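Side-chain contacts in fatty acid synthase 1, isoform A (Drosophila melanogaster, PDB 6FN6), which probably builds long-chain saturated fatty acids from acetyl-CoA and malonyl-CoA with NADPH, this chain being its dehydratase-enoylreductase-ketoreductase modifying region: residues P917-H922 with L1053-C1058; L938-W943 with G1007-A1012. All coordinates share one frame; numbering follows the deposited sequence.

Contact 1 (P917-H922 with L1053-C1058); sequences PRTYMH and LDYFIC
The ring of Tyr1055 ends against Thr919 and passes beside Met921, the latter a Met-aromatic contact that ties the loop between strands 913-915 and 926-930 to strand 1055-1060 of the ketoreductase's Rossmann-type sheet. Packing is concentrated on this one ring. Thr919 and Tyr1055 reach for each other from opposite directions, the methyl CG2 of the threonine facing the phenolic OH. OG1 lies beside the backbone N (chi1 -51°), which leaves CG2 anti to that N and turned to the tyrosine, while OG1 hydrogen-bonds the carbonyl O of Phe1154, whose own ring meets Tyr1055 edge-to-face. The Met921 chain bends at chi2 and chi3, which swings its end nearer the ring; SD sits 5.5 Å from the centroid of the Tyr1055 ring, 65° off its normal, an oblique approach. The looser side is at His922 and Asp1054, which start toward each other's segment without making contact: His922 NE2 is 7.0 Å from Asp1054 OD2, and the carboxylate instead forms a salt bridge with Lys925. On the tight side, Met921 CE comes to 4.1 Å from Tyr1055 CE2.

Contact 2 (L938-W943 with G1007-A1012); sequences LELTNW and GIFNLA
Leu940 packs into the angle between Phe1009 and Leu1011, two strand residues whose side chains face the helix. All the contact across the segments is apolar, and one methyl carries it. Leu940 CD2 lies 4.1 Å from Phe1009 CB and equally near CG of that residue, so it rests at the root of the aromatic side chain and approaches the ring obliquely. The aromatic ring of Phe1009 runs back along its own strand, with CE2 4.4 Å from Gly1007 CA. The same Leu940 CD2 stands 4.2 Å from Leu1011 CD2, one methyl against another. The Leu940 side chain extends with CG anti to the backbone N (chi1 172°), which carries the branch out from the helix to the strand. Both segments belong to the ketoreductase domain, of the NADP-binding Rossmann clan: helix 935-946 follows strand 926-930 through a glycine-rich turn that fits the GxGxxG pattern, and it covers the sheet here. Leu1011 also touches residues of this glycine pattern, which in such folds commonly lies at the nucleotide.

The backbone hydrogen bonds of the helix are internal, while those of the strand go to its sheet neighbours. In the helix, Asn942 N bonds to Leu938 O at 3.0 Å, and the side-chain OG1 of Thr941 bonds to the carbonyl O of Gly937. In the strand, the backbone of Phe1009 pairs with Ile928 and Val930.

In the fold
Contacts 1 and 2 have centres 11 Å apart and share a sheet, in which strands 1055-1060 and 1005-1011 are parallel neighbours. Probable backbone hydrogen bonds join them, Ile1057 O to Asn1010 N at 2.8 Å and Tyr1055 O to Ile1008 N at 2.9 Å, and side chains pack as well, with Ile1057 CD1 3.8 Å from Phe1009 CE1. Phe1154, which packs on contact 1, also brings its ring against Trp943 on the helix of contact 2. Both contacts involve strands of the Rossmann-type sheet of the ketoreductase and lie away from the predicted dehydratase residues His24 and Asp175; contact 2 is the one whose strand side chain reaches the glycine-rich pattern, probably part of the nucleotide site.

Contact 1 (P917-H922 with L1053-C1058)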
ATOM      1  N   PRO A 917      37.857  -5.541 -32.130  1.00 37.41           N
ATOM      2  CA  PRO A 917      39.081  -5.666 -31.336  1.00 35.82           C
ATOM      3  C   PRO A 917      39.195  -4.565 -30.290  1.00 33.08           C
ATOM      4  O   PRO A 917      38.685  -3.463 -30.491  1.00 32.66           O
ATOM      5  CB  PRO A 917      40.196  -5.558 -32.383  1.00 35.94           C
ATOM      6  CG  PRO A 917      39.589  -4.807 -33.513  1.00 37.53           C
ATOM      7  CD  PRO A 917      38.140  -5.195 -33.535  1.00 36.14           C
ATOM      8  N   ARG A 918      39.853  -4.871 -29.180  1.00 35.97           N
ATOM      9  CA  ARG A 918      40.021  -3.905 -28.106  1.00 33.84           C
ATOM     10  C   ARG A 918      41.279  -4.205 -27.310  1.00 33.15           C
ATOM     11  O   ARG A 918      41.522  -5.346 -26.918  1.00 32.28           O
ATOM     12  CB  ARG A 918      38.793  -3.896 -27.193  1.00 35.09           C
ATOM     13  CG  ARG A 918      38.939  -3.000 -25.977  1.00 35.86           C
ATOM     14  CD  ARG A 918      37.605  -2.773 -25.297  1.00 35.87           C
ATOM     15  NE  ARG A 918      36.702  -2.004 -26.148  1.00 37.08           N
ATOM     16  CZ  ARG A 918      35.516  -1.542 -25.767  1.00 38.82           C
ATOM     17  NH1 ARG A 918      35.074  -1.764 -24.534  1.00 39.83           N
ATOM     18  NH2 ARG A 918      34.770  -0.853 -26.620  1.00 39.73           N
ATOM     19  N   THR A 919      42.085  -3.172 -27.094  1.00 34.76           N
ATOM     20  CA  THR A 919      43.353  -3.318 -26.397  1.00 34.82           C
ATOM     21  C   THR A 919      43.210  -2.857 -24.956  1.00 31.24           C
ATOM     22  O   THR A 919      42.706  -1.769 -24.687  1.00 30.84           O
ATOM     23  CB  THR A 919      44.481  -2.517 -27.093  1.00 37.72           C
ATOM     24  OG1 THR A 919      44.510  -2.839 -28.489  1.00 40.75           O
ATOM     25  CG2 THR A 919      45.834  -2.831 -26.478  1.00 34.70           C
ATOM     26  N   TYR A 920      43.649  -3.704 -24.035  1.00 31.95           N
ATOM     27  CA  TYR A 920      43.599  -3.394 -22.614  1.00 31.43           C
ATOM     28  C   TYR A 920      45.007  -3.167 -22.074  1.00 31.01           C
ATOM     29  O   TYR A 920      45.983  -3.653 -22.641  1.00 30.97           O
ATOM     30  CB  TYR A 920      42.913  -4.521 -21.846  1.00 31.06           C
ATOM     31  CG  TYR A 920      41.484  -4.783 -22.277  1.00 33.17           C
ATOM     32  CD1 TYR A 920      41.202  -5.602 -23.364  1.00 36.12           C
ATOM     33  CD2 TYR A 920      40.417  -4.217 -21.591  1.00 32.40           C
ATOM     34  CE1 TYR A 920      39.897  -5.843 -23.756  1.00 37.01           C
ATOM     35  CE2 TYR A 920      39.111  -4.455 -21.976  1.00 33.64           C
ATOM     36  CZ  TYR A 920      38.855  -5.267 -23.056  1.00 36.35           C
ATOM     37  OH  TYR A 920      37.551  -5.496 -23.436  1.00 38.82           O
ATOM     38  N   MET A 921      45.110  -2.417 -20.983  1.00 37.32           N
ATOM     39  CA  MET A 921      46.401  -2.205 -20.342  1.00 38.09           C
ATOM     40  C   MET A 921      46.816  -3.430 -19.530  1.00 39.34           C
ATOM     41  O   MET A 921      45.991  -4.270 -19.173  1.00 39.92           O
ATOM     42  CB  MET A 921      46.365  -0.969 -19.442  1.00 35.58           C
ATOM     43  CG  MET A 921      46.187   0.343 -20.190  1.00 34.92           C
ATOM     44  SD  MET A 921      47.397   0.573 -21.512  1.00 36.37           S
ATOM     45  CE  MET A 921      46.345   0.400 -22.950  1.00 36.39           C
ATOM     46  N   HIS A 922      48.112  -3.528 -19.263  1.00 37.34           N
ATOM     47  CA  HIS A 922      48.661  -4.619 -18.471  1.00 37.60           C
ATOM     48  C   HIS A 922      48.561  -4.289 -16.980  1.00 36.40           C
ATOM     49  O   HIS A 922      49.042  -3.241 -16.545  1.00 34.88           O
ATOM     50  CB  HIS A 922      50.117  -4.868 -18.866  1.00 37.59           C
ATOM     51  CG  HIS A 922      50.628  -6.215 -18.470  1.00 36.95           C
ATOM     52  ND1 HIS A 922      50.724  -6.617 -17.157  1.00 35.04           N
ATOM     53  CD2 HIS A 922      51.077  -7.252 -19.216  1.00 36.92           C
ATOM     54  CE1 HIS A 922      51.206  -7.846 -17.107  1.00 36.20           C
ATOM     55  NE2 HIS A 922      51.429  -8.255 -18.343  1.00 36.31           N
ATOM     56  N   LEU A1053      58.146  -1.847 -22.517  1.00 39.38           N
ATOM     57  CA  LEU A1053      57.349  -0.720 -22.986  1.00 37.06           C
ATOM     58  C   LEU A1053      56.594  -1.071 -24.261  1.00 36.35           C
ATOM     59  O   LEU A1053      57.187  -1.532 -25.236  1.00 38.45           O
ATOM     60  CB  LEU A1053      58.243   0.501 -23.215  1.00 34.65           C
ATOM     61  CG  LEU A1053      57.576   1.752 -23.786  1.00 34.74           C
ATOM     62  CD1 LEU A1053      57.922   2.971 -22.951  1.00 32.69           C
ATOM     63  CD2 LEU A1053      57.995   1.962 -25.227  1.00 35.46           C
ATOM     64  N   ASP A1054      55.279  -0.875 -24.235  1.00 35.04           N
ATOM     65  CA  ASP A1054      54.430  -1.193 -25.379  1.00 38.72           C
ATOM     66  C   ASP A1054      54.029   0.070 -26.140  1.00 39.64           C
ATOM     67  O   ASP A1054      53.728   0.007 -27.333  1.00 43.67           O
ATOM     68  CB  ASP A1054      53.174  -1.949 -24.934  1.00 41.42           C
ATOM     69  CG  ASP A1054      53.494  -3.254 -24.230  1.00 43.38           C
ATOM     70  OD1 ASP A1054      54.080  -4.149 -24.871  1.00 45.18           O
ATOM     71  OD2 ASP A1054      53.147  -3.389 -23.039  1.00 44.89           O
ATOM     72  N   TYR A1055      54.015   1.211 -25.454  1.00 34.69           N
ATOM     73  CA  TYR A1055      53.577   2.459 -26.073  1.00 32.63           C
ATOM     74  C   TYR A1055      54.462   3.645 -25.714  1.00 34.60           C
ATOM     75  O   TYR A1055      54.918   3.788 -24.581  1.00 31.81           O
ATOM     76  CB  TYR A1055      52.125   2.766 -25.681  1.00 30.72           C
ATOM     77  CG  TYR A1055      51.204   1.592 -25.884  1.00 30.70           C
ATOM     78  CD1 TYR A1055      50.890   1.150 -27.160  1.00 33.77           C
ATOM     79  CD2 TYR A1055      50.666   0.911 -24.803  1.00 31.88           C
ATOM     80  CE1 TYR A1055      50.062   0.070 -27.357  1.00 35.66           C
ATOM     81  CE2 TYR A1055      49.833  -0.174 -24.989  1.00 36.27           C
ATOM     82  CZ  TYR A1055      49.535  -0.589 -26.271  1.00 37.18           C
ATOM     83  OH  TYR A1055      48.711  -1.670 -26.473  1.00 38.12           O
ATOM     84  N   PHE A1056      54.694   4.489 -26.714  1.00 31.78           N
ATOM     85  CA  PHE A1056      55.393   5.752 -26.547  1.00 31.25           C
ATOM     86  C   PHE A1056      54.637   6.772 -27.380  1.00 31.08           C
ATOM     87  O   PHE A1056      54.857   6.887 -28.587  1.00 31.38           O
ATOM     88  CB  PHE A1056      56.854   5.652 -26.991  1.00 31.83           C
ATOM     89  CG  PHE A1056      57.690   6.849 -26.618  1.00 32.04           C
ATOM     90  CD1 PHE A1056      57.654   8.002 -27.386  1.00 32.10           C
ATOM     91  CD2 PHE A1056      58.525   6.814 -25.515  1.00 32.32           C
ATOM     92  CE1 PHE A1056      58.425   9.103 -27.050  1.00 32.43           C
ATOM     93  CE2 PHE A1056      59.300   7.912 -25.177  1.00 32.64           C
ATOM     94  CZ  PHE A1056      59.248   9.058 -25.948  1.00 32.68           C
ATOM     95  N   ILE A1057      53.731   7.496 -26.733  1.00 30.71           N
ATOM     96  CA  ILE A1057      52.784   8.348 -27.440  1.00 30.63           C
ATOM     97  C   ILE A1057      52.984   9.812 -27.060  1.00 30.79           C
ATOM     98  O   ILE A1057      53.201  10.137 -25.895  1.00 30.72           O
ATOM     99  CB  ILE A1057      51.333   7.891 -27.166  1.00 30.20           C
ATOM    100  CG1 ILE A1057      51.169   6.430 -27.598  1.00 30.22           C
ATOM    101  CG2 ILE A1057      50.335   8.793 -27.891  1.00 30.25           C
ATOM    102  CD1 ILE A1057      49.832   5.822 -27.275  1.00 29.87           C
ATOM    103  N   CYS A1058      52.915  10.681 -28.064  1.00 34.89           N
ATOM    104  CA  CYS A1058      53.029  12.122 -27.875  1.00 36.52           C
ATOM    105  C   CYS A1058      51.764  12.823 -28.370  1.00 39.28           C
ATOM    106  O   CYS A1058      51.446  12.760 -29.557  1.00 45.26           O
ATOM    107  CB  CYS A1058      54.251  12.669 -28.620  1.00 40.85           C
ATOM    108  SG  CYS A1058      55.839  11.919 -28.166  1.00 38.42           S
TER

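Contact 2 (L938-W943 with G1007-A1012)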
ATOM      1  N   LEU A 938      44.430  13.841 -16.641  1.00 38.31           N
ATOM      2  CA  LEU A 938      43.548  13.201 -15.671  1.00 38.97           C
ATOM      3  C   LEU A 938      42.565  12.249 -16.342  1.00 37.56           C
ATOM      4  O   LEU A 938      42.379  11.118 -15.896  1.00 38.68           O
ATOM      5  CB  LEU A 938      42.792  14.260 -14.867  1.00 36.32           C
ATOM      6  CG  LEU A 938      43.670  15.134 -13.970  1.00 39.76           C
ATOM      7  CD1 LEU A 938      42.861  16.269 -13.371  1.00 39.07           C
ATOM      8  CD2 LEU A 938      44.324  14.306 -12.871  1.00 38.76           C
ATOM      9  N   GLU A 939      41.942  12.700 -17.423  1.00 33.87           N
ATOM     10  CA  GLU A 939      40.947  11.888 -18.104  1.00 36.25           C
ATOM     11  C   GLU A 939      41.606  10.728 -18.852  1.00 32.64           C
ATOM     12  O   GLU A 939      41.005   9.668 -19.022  1.00 28.92           O
ATOM     13  CB  GLU A 939      40.123  12.752 -19.057  1.00 41.34           C
ATOM     14  CG  GLU A 939      39.368  13.884 -18.360  1.00 51.08           C
ATOM     15  CD  GLU A 939      38.537  13.404 -17.176  1.00 56.06           C
ATOM     16  OE1 GLU A 939      38.629  14.020 -16.091  1.00 57.39           O
ATOM     17  OE2 GLU A 939      37.787  12.416 -17.332  1.00 56.80           O
ATOM     18  N   LEU A 940      42.844  10.924 -19.291  1.00 39.39           N
ATOM     19  CA  LEU A 940      43.598   9.848 -19.920  1.00 35.23           C
ATOM     20  C   LEU A 940      43.914   8.770 -18.887  1.00 36.92           C
ATOM     21  O   LEU A 940      43.742   7.579 -19.142  1.00 35.08           O
ATOM     22  CB  LEU A 940      44.885  10.388 -20.548  1.00 31.99           C
ATOM     23  CG  LEU A 940      45.890   9.356 -21.077  1.00 32.54           C
ATOM     24  CD1 LEU A 940      45.238   8.401 -22.061  1.00 31.45           C
ATOM     25  CD2 LEU A 940      47.076  10.054 -21.734  1.00 32.66           C
ATOM     26  N   THR A 941      44.383   9.199 -17.722  1.00 35.68           N
ATOM     27  CA  THR A 941      44.685   8.286 -16.627  1.00 35.13           C
ATOM     28  C   THR A 941      43.465   7.443 -16.265  1.00 36.52           C
ATOM     29  O   THR A 941      43.561   6.226 -16.118  1.00 36.29           O
ATOM     30  CB  THR A 941      45.162   9.051 -15.380  1.00 36.02           C
ATOM     31  OG1 THR A 941      46.328   9.815 -15.703  1.00 35.91           O
ATOM     32  CG2 THR A 941      45.487   8.092 -14.243  1.00 36.19           C
ATOM     33  N   ASN A 942      42.324   8.105 -16.106  1.00 37.96           N
ATOM     34  CA  ASN A 942      41.082   7.426 -15.760  1.00 40.46           C
ATOM     35  C   ASN A 942      40.769   6.323 -16.769  1.00 38.36           C
ATOM     36  O   ASN A 942      40.440   5.196 -16.398  1.00 36.48           O
ATOM     37  CB  ASN A 942      39.928   8.425 -15.700  1.00 42.56           C
ATOM     38  CG  ASN A 942      38.702   7.856 -15.018  1.00 42.74           C
ATOM     39  OD1 ASN A 942      38.794   7.273 -13.938  1.00 42.18           O
ATOM     40  ND2 ASN A 942      37.547   8.011 -15.654  1.00 42.54           N
ATOM     41  N   TRP A 943      40.880   6.658 -18.049  1.00 32.33           N
ATOM     42  CA  TRP A 943      40.610   5.710 -19.120  1.00 27.56           C
ATOM     43  C   TRP A 943      41.529   4.495 -19.022  1.00 27.61           C
ATOM     44  O   TRP A 943      41.090   3.359 -19.204  1.00 27.65           O
ATOM     45  CB  TRP A 943      40.783   6.394 -20.475  1.00 28.92           C
ATOM     46  CG  TRP A 943      40.387   5.556 -21.650  1.00 31.66           C
ATOM     47  CD1 TRP A 943      39.158   5.490 -22.229  1.00 33.72           C
ATOM     48  CD2 TRP A 943      41.232   4.671 -22.395  1.00 32.32           C
ATOM     49  NE1 TRP A 943      39.180   4.620 -23.292  1.00 35.06           N
ATOM     50  CE2 TRP A 943      40.442   4.101 -23.413  1.00 34.17           C
ATOM     51  CE3 TRP A 943      42.577   4.305 -22.301  1.00 33.95           C
ATOM     52  CZ2 TRP A 943      40.952   3.186 -24.330  1.00 34.54           C
ATOM     53  CZ3 TRP A 943      43.080   3.395 -23.211  1.00 34.41           C
ATOM     54  CH2 TRP A 943      42.272   2.847 -24.212  1.00 35.33           C
ATOM     55  N   GLY A1007      53.959   1.820 -20.797  1.00 31.48           N
ATOM     56  CA  GLY A1007      53.650   2.931 -21.677  1.00 31.03           C
ATOM     57  C   GLY A1007      54.113   4.275 -21.147  1.00 31.17           C
ATOM     58  O   GLY A1007      54.131   4.510 -19.938  1.00 31.13           O
ATOM     59  N   ILE A1008      54.488   5.156 -22.072  1.00 32.88           N
ATOM     60  CA  ILE A1008      54.889   6.520 -21.754  1.00 31.25           C
ATOM     61  C   ILE A1008      54.051   7.469 -22.596  1.00 30.61           C
ATOM     62  O   ILE A1008      54.023   7.366 -23.821  1.00 30.57           O
ATOM     63  CB  ILE A1008      56.404   6.729 -21.990  1.00 31.60           C
ATOM     64  CG1 ILE A1008      57.206   5.903 -20.984  1.00 32.16           C
ATOM     65  CG2 ILE A1008      56.782   8.216 -21.898  1.00 31.79           C
ATOM     66  CD1 ILE A1008      58.700   5.907 -21.224  1.00 32.84           C
ATOM     67  N   PHE A1009      53.353   8.379 -21.932  1.00 30.45           N
ATOM     68  CA  PHE A1009      52.500   9.344 -22.614  1.00 34.16           C
ATOM     69  C   PHE A1009      53.001  10.762 -22.372  1.00 34.74           C
ATOM     70  O   PHE A1009      53.109  11.208 -21.231  1.00 34.19           O
ATOM     71  CB  PHE A1009      51.046   9.199 -22.152  1.00 33.14           C
ATOM     72  CG  PHE A1009      50.509   7.803 -22.277  1.00 30.85           C
ATOM     73  CD1 PHE A1009      49.814   7.411 -23.410  1.00 31.43           C
ATOM     74  CD2 PHE A1009      50.699   6.881 -21.264  1.00 30.05           C
ATOM     75  CE1 PHE A1009      49.321   6.125 -23.529  1.00 30.02           C
ATOM     76  CE2 PHE A1009      50.209   5.594 -21.379  1.00 29.69           C
ATOM     77  CZ  PHE A1009      49.519   5.216 -22.512  1.00 29.42           C
ATOM     78  N   ASN A1010      53.329  11.455 -23.458  1.00 37.68           N
ATOM     79  CA  ASN A1010      53.843  12.814 -23.382  1.00 44.69           C
ATOM     80  C   ASN A1010      52.735  13.794 -23.723  1.00 42.85           C
ATOM     81  O   ASN A1010      52.085  13.672 -24.761  1.00 44.15           O
ATOM     82  CB  ASN A1010      55.028  12.999 -24.329  1.00 53.12           C
ATOM     83  CG  ASN A1010      56.185  12.086 -23.992  1.00 57.51           C
ATOM     84  OD1 ASN A1010      56.248  10.948 -24.459  1.00 58.52           O
ATOM     85  ND2 ASN A1010      57.107  12.578 -23.171  1.00 59.33           N
ATOM     86  N   LEU A1011      52.525  14.769 -22.845  1.00 40.40           N
ATOM     87  CA  LEU A1011      51.417  15.700 -22.998  1.00 40.94           C
ATOM     88  C   LEU A1011      51.891  17.143 -23.128  1.00 45.53           C
ATOM     89  O   LEU A1011      52.294  17.771 -22.150  1.00 43.22           O
ATOM     90  CB  LEU A1011      50.460  15.560 -21.812  1.00 38.71           C
ATOM     91  CG  LEU A1011      50.071  14.112 -21.491  1.00 39.72           C
ATOM     92  CD1 LEU A1011      49.138  14.037 -20.302  1.00 41.28           C
ATOM     93  CD2 LEU A1011      49.436  13.432 -22.694  1.00 42.17           C
ATOM     94  N   ALA A1012      51.847  17.655 -24.354  1.00 83.25           N
ATOM     95  CA  ALA A1012      52.086  19.068 -24.615  1.00 86.73           C
ATOM     96  C   ALA A1012      50.758  19.817 -24.694  1.00 90.57           C
ATOM     97  O   ALA A1012      50.730  21.023 -24.938  1.00 85.40           O
ATOM     98  CB  ALA A1012      52.872  19.247 -25.904  1.00 83.87           C
TER